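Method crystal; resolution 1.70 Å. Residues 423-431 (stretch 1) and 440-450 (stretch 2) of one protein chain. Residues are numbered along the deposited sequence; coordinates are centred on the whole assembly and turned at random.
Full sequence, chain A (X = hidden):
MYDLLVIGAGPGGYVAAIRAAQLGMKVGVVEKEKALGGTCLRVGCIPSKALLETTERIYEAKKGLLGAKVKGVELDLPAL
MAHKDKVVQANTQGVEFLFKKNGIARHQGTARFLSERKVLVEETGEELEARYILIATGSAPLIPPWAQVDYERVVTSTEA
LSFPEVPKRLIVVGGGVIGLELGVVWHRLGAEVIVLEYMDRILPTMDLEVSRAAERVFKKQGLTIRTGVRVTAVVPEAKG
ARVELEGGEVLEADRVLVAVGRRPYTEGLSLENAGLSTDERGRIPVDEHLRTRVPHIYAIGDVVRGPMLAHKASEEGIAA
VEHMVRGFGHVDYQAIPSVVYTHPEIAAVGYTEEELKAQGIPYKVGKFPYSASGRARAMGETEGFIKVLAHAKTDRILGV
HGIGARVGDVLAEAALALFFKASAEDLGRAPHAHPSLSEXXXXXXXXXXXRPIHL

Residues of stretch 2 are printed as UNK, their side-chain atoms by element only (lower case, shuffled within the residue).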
# COMPACT_ATOMS: atom_id res chain seq x y z
N SER A 423 -0.04 5.47 19.74
CA SER A 423 1.30 5.28 20.23
C SER A 423 2.07 4.38 19.27
O SER A 423 1.46 3.64 18.48
CB SER A 423 1.27 4.65 21.62
OG SER A 423 0.72 3.35 21.58
N ALA A 424 3.39 4.44 19.34
CA ALA A 424 4.26 3.58 18.53
C ALA A 424 4.02 2.11 18.88
O ALA A 424 3.98 1.26 18.00
CB ALA A 424 5.73 3.94 18.76
N GLU A 425 3.84 1.84 20.18
CA GLU A 425 3.48 0.52 20.67
C GLU A 425 2.22 -0.02 20.01
O GLU A 425 2.19 -1.16 19.59
CB GLU A 425 3.29 0.51 22.20
CG GLU A 425 3.07 -0.89 22.78
CD GLU A 425 2.70 -0.88 24.25
OE1 GLU A 425 2.03 -1.84 24.70
OE2 GLU A 425 3.04 0.07 24.97
N ASP A 426 1.17 0.79 19.92
CA ASP A 426 -0.09 0.31 19.35
C ASP A 426 0.02 0.03 17.86
O ASP A 426 -0.55 -0.94 17.38
CB ASP A 426 -1.24 1.26 19.66
CG ASP A 426 -1.73 1.12 21.10
OD1 ASP A 426 -2.24 2.11 21.63
OD2 ASP A 426 -1.62 0.08 21.79
N LEU A 427 0.75 0.87 17.14
CA LEU A 427 1.00 0.61 15.72
C LEU A 427 1.81 -0.68 15.56
O LEU A 427 1.51 -1.49 14.70
CB LEU A 427 1.73 1.79 15.07
CG LEU A 427 2.06 1.69 13.58
CD1 LEU A 427 0.82 1.38 12.76
CD2 LEU A 427 2.71 2.97 13.12
N GLY A 428 2.80 -0.87 16.42
CA GLY A 428 3.70 -2.00 16.28
C GLY A 428 3.10 -3.32 16.71
O GLY A 428 3.53 -4.38 16.24
N ARG A 429 2.10 -3.25 17.59
CA ARG A 429 1.41 -4.43 18.10
C ARG A 429 0.26 -4.86 17.18
O ARG A 429 -0.19 -5.99 17.24
CB ARG A 429 0.82 -4.16 19.48
CG ARG A 429 1.78 -4.28 20.63
CD ARG A 429 1.09 -4.04 21.98
NE ARG A 429 1.91 -4.41 23.12
CZ ARG A 429 2.11 -5.66 23.54
NH1 ARG A 429 2.87 -5.88 24.60
NH2 ARG A 429 1.56 -6.69 22.90
N ALA A 430 -0.24 -3.94 16.36
CA ALA A 430 -1.34 -4.24 15.46
C ALA A 430 -0.92 -5.32 14.45
O ALA A 430 0.24 -5.35 14.04
CB ALA A 430 -1.80 -3.00 14.73
N PRO A 431 -1.84 -6.21 14.08
CA PRO A 431 -1.50 -7.25 13.10
C PRO A 431 -1.13 -6.65 11.76
O PRO A 431 -1.72 -5.66 11.33
CB PRO A 431 -2.79 -8.07 12.98
CG PRO A 431 -3.57 -7.76 14.21
CD PRO A 431 -3.22 -6.35 14.57
N UNK A 440 7.27 -3.36 7.39
CA UNK A 440 8.37 -2.42 7.59
C UNK A 440 7.94 -1.31 8.55
O UNK A 440 8.69 -0.91 9.44
c UNK A 440 9.52 -2.52 3.89
c UNK A 440 9.34 -2.95 5.32
c UNK A 440 9.94 -0.76 6.45
c UNK A 440 8.85 -1.83 6.24
N UNK A 441 6.72 -0.80 8.36
CA UNK A 441 6.16 0.18 9.26
C UNK A 441 5.97 -0.39 10.66
O UNK A 441 6.30 0.27 11.65
c UNK A 441 2.75 2.02 8.99
c UNK A 441 4.82 0.70 8.73
c UNK A 441 4.07 1.69 9.63
c UNK A 441 4.90 2.95 9.86
N UNK A 442 5.45 -1.62 10.74
CA UNK A 442 5.24 -2.31 12.01
C UNK A 442 6.53 -2.37 12.82
O UNK A 442 6.54 -1.99 13.99
c UNK A 442 4.45 -4.53 13.04
n UNK A 442 4.44 -8.26 13.72
c UNK A 442 4.73 -3.73 11.77
c UNK A 442 4.10 -6.83 13.96
c UNK A 442 4.30 -6.00 12.72
N UNK A 443 7.61 -2.83 12.19
CA UNK A 443 8.88 -3.01 12.87
C UNK A 443 9.51 -1.67 13.22
O UNK A 443 10.10 -1.53 14.29
c UNK A 443 9.85 -3.87 12.04
c UNK A 443 9.61 -6.25 13.00
c UNK A 443 9.40 -5.31 11.81
o UNK A 443 10.41 -5.93 13.89
o UNK A 443 8.96 -7.31 13.04
N UNK A 444 9.37 -0.67 12.35
CA UNK A 444 9.85 0.68 12.64
C UNK A 444 9.15 1.22 13.89
O UNK A 444 9.79 1.83 14.75
c UNK A 444 9.60 1.62 11.46
N UNK A 445 7.85 0.96 14.00
CA UNK A 445 7.05 1.44 15.12
C UNK A 445 7.48 0.75 16.41
O UNK A 445 7.62 1.41 17.42
c UNK A 445 5.58 1.21 14.87
N UNK A 446 7.67 -0.57 16.36
CA UNK A 446 8.17 -1.33 17.50
C UNK A 446 9.53 -0.82 17.96
O UNK A 446 9.79 -0.75 19.16
c UNK A 446 6.29 -3.67 18.40
c UNK A 446 8.31 -2.81 17.16
c UNK A 446 7.34 -5.03 16.59
c UNK A 446 7.02 -3.63 17.07
N UNK A 447 10.40 -0.53 17.00
CA UNK A 447 11.73 -0.01 17.28
C UNK A 447 11.69 1.35 17.97
O UNK A 447 12.55 1.66 18.79
c UNK A 447 12.56 0.08 15.98
N UNK A 448 10.71 2.17 17.63
CA UNK A 448 10.54 3.48 18.27
C UNK A 448 10.01 3.28 19.69
O UNK A 448 10.45 3.95 20.62
c UNK A 448 9.58 4.36 17.45
N UNK A 449 9.09 2.34 19.85
CA UNK A 449 8.48 2.05 21.14
C UNK A 449 9.53 1.53 22.11
O UNK A 449 9.76 2.10 23.18
c UNK A 449 6.46 -3.41 22.34
c UNK A 449 6.05 -3.49 23.68
c UNK A 449 6.92 0.38 22.27
c UNK A 449 6.68 -1.01 22.52
n UNK A 449 6.26 0.13 24.40
c UNK A 449 5.95 -2.37 24.45
c UNK A 449 6.27 -1.13 23.87
c UNK A 449 7.37 1.00 20.98
c UNK A 449 6.65 1.03 23.43
c UNK A 449 6.78 -2.18 21.75
N UNK A 450 10.17 0.44 21.71
CA UNK A 450 11.15 -0.24 22.54
C UNK A 450 12.19 -0.87 21.61
O UNK A 450 13.26 -0.30 21.38
o UNK A 450 9.12 -1.68 26.77
c UNK A 450 10.47 -1.30 23.39
c UNK A 450 9.30 -1.92 25.56
o UNK A 450 9.06 -3.04 25.06
c UNK A 450 9.82 -0.79 24.67

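Position 440 has four side-chain carbons, forked at the first, with one arm two carbons long. It does not reach stretch 1. This is Ile440.

Position 441 also has four carbons, but the fork is at the second. Its CA-to-CB bond points sideways, yet a terminal carbon comes near Leu427. This is Leu441, and Leu427 CD2 lies 3.9 Å from Leu441 CD1.

Position 442 carries four carbons in a row ending in nitrogen. The chain is fully extended and passes the C-terminal end of the first helix. This is Lys442. Its CG is 3.3 Å from Gly428 O, and its CE is 4.1 Å from Ala430 O.

Position 443 has three carbons, the third bearing two oxygens. It points away from stretch 1, and both oxygens are hydrogen-bonded elsewhere in the structure. Chain length and carboxylate give Glu443.

Position 444 has one carbon, out of reach of stretch 1. This is Ala444.

Position 445 again has a single carbon, now pointing toward stretch 1 and packing against Leu427 and Gly428. This is Ala445. Its CB is 3.8 Å from both Leu427 CG and Gly428 N, and its O is 3.4 Å from Ala424 CB.

Position 446 has four carbons, forked at the second. The bond to CB points sideways, but one branch tip bends in to Gly428. This is Leu446, with CD2 3.6 Å from Gly428 O. An ideal CB on Gly428 would clash with Leu446 CD2 at 2.7 Å.

Position 447 has one carbon, pointing away. This is Ala447.

Position 448 has one carbon, 4.1 Å from its CB to Ala424 CB. This is Ala448.

Position 449 has one carbon, then fused five- and six-membered rings of eight carbons and one nitrogen. Its CB is 4.0 Å from Ala424 CB, and Glu425 lies over one ring face. This indole is Trp449. Glu425 CB sits 3.5 Å from the centroid of its five-membered ring in a CH-pi contact. Glu425 OE2 and Trp449 NE1 are 3.3 Å apart, but the angle is too poor for a hydrogen bond.

Position 450 has three carbons, the third with two oxygens, and makes no contact with stretch 1. This is Glu450.

The helices run roughly antiparallel, at 144°, and their axes approach to 7.4 Å. Gly428, Ala424 and Ala445 are small where the backbones come close: Gly428 CA is 4.5 Å from Lys442 CA, and Ala424 CA is 4.9 Å from Ala445 CA. No hydrogen bond crosses; packing makes the contact. A salt bridge joins Arg429 NE to Glu425 OE1 at 3.0 Å, linking two residues that touch Trp449.

Stretch 2, residues 440-450: ILKEAALAAWE
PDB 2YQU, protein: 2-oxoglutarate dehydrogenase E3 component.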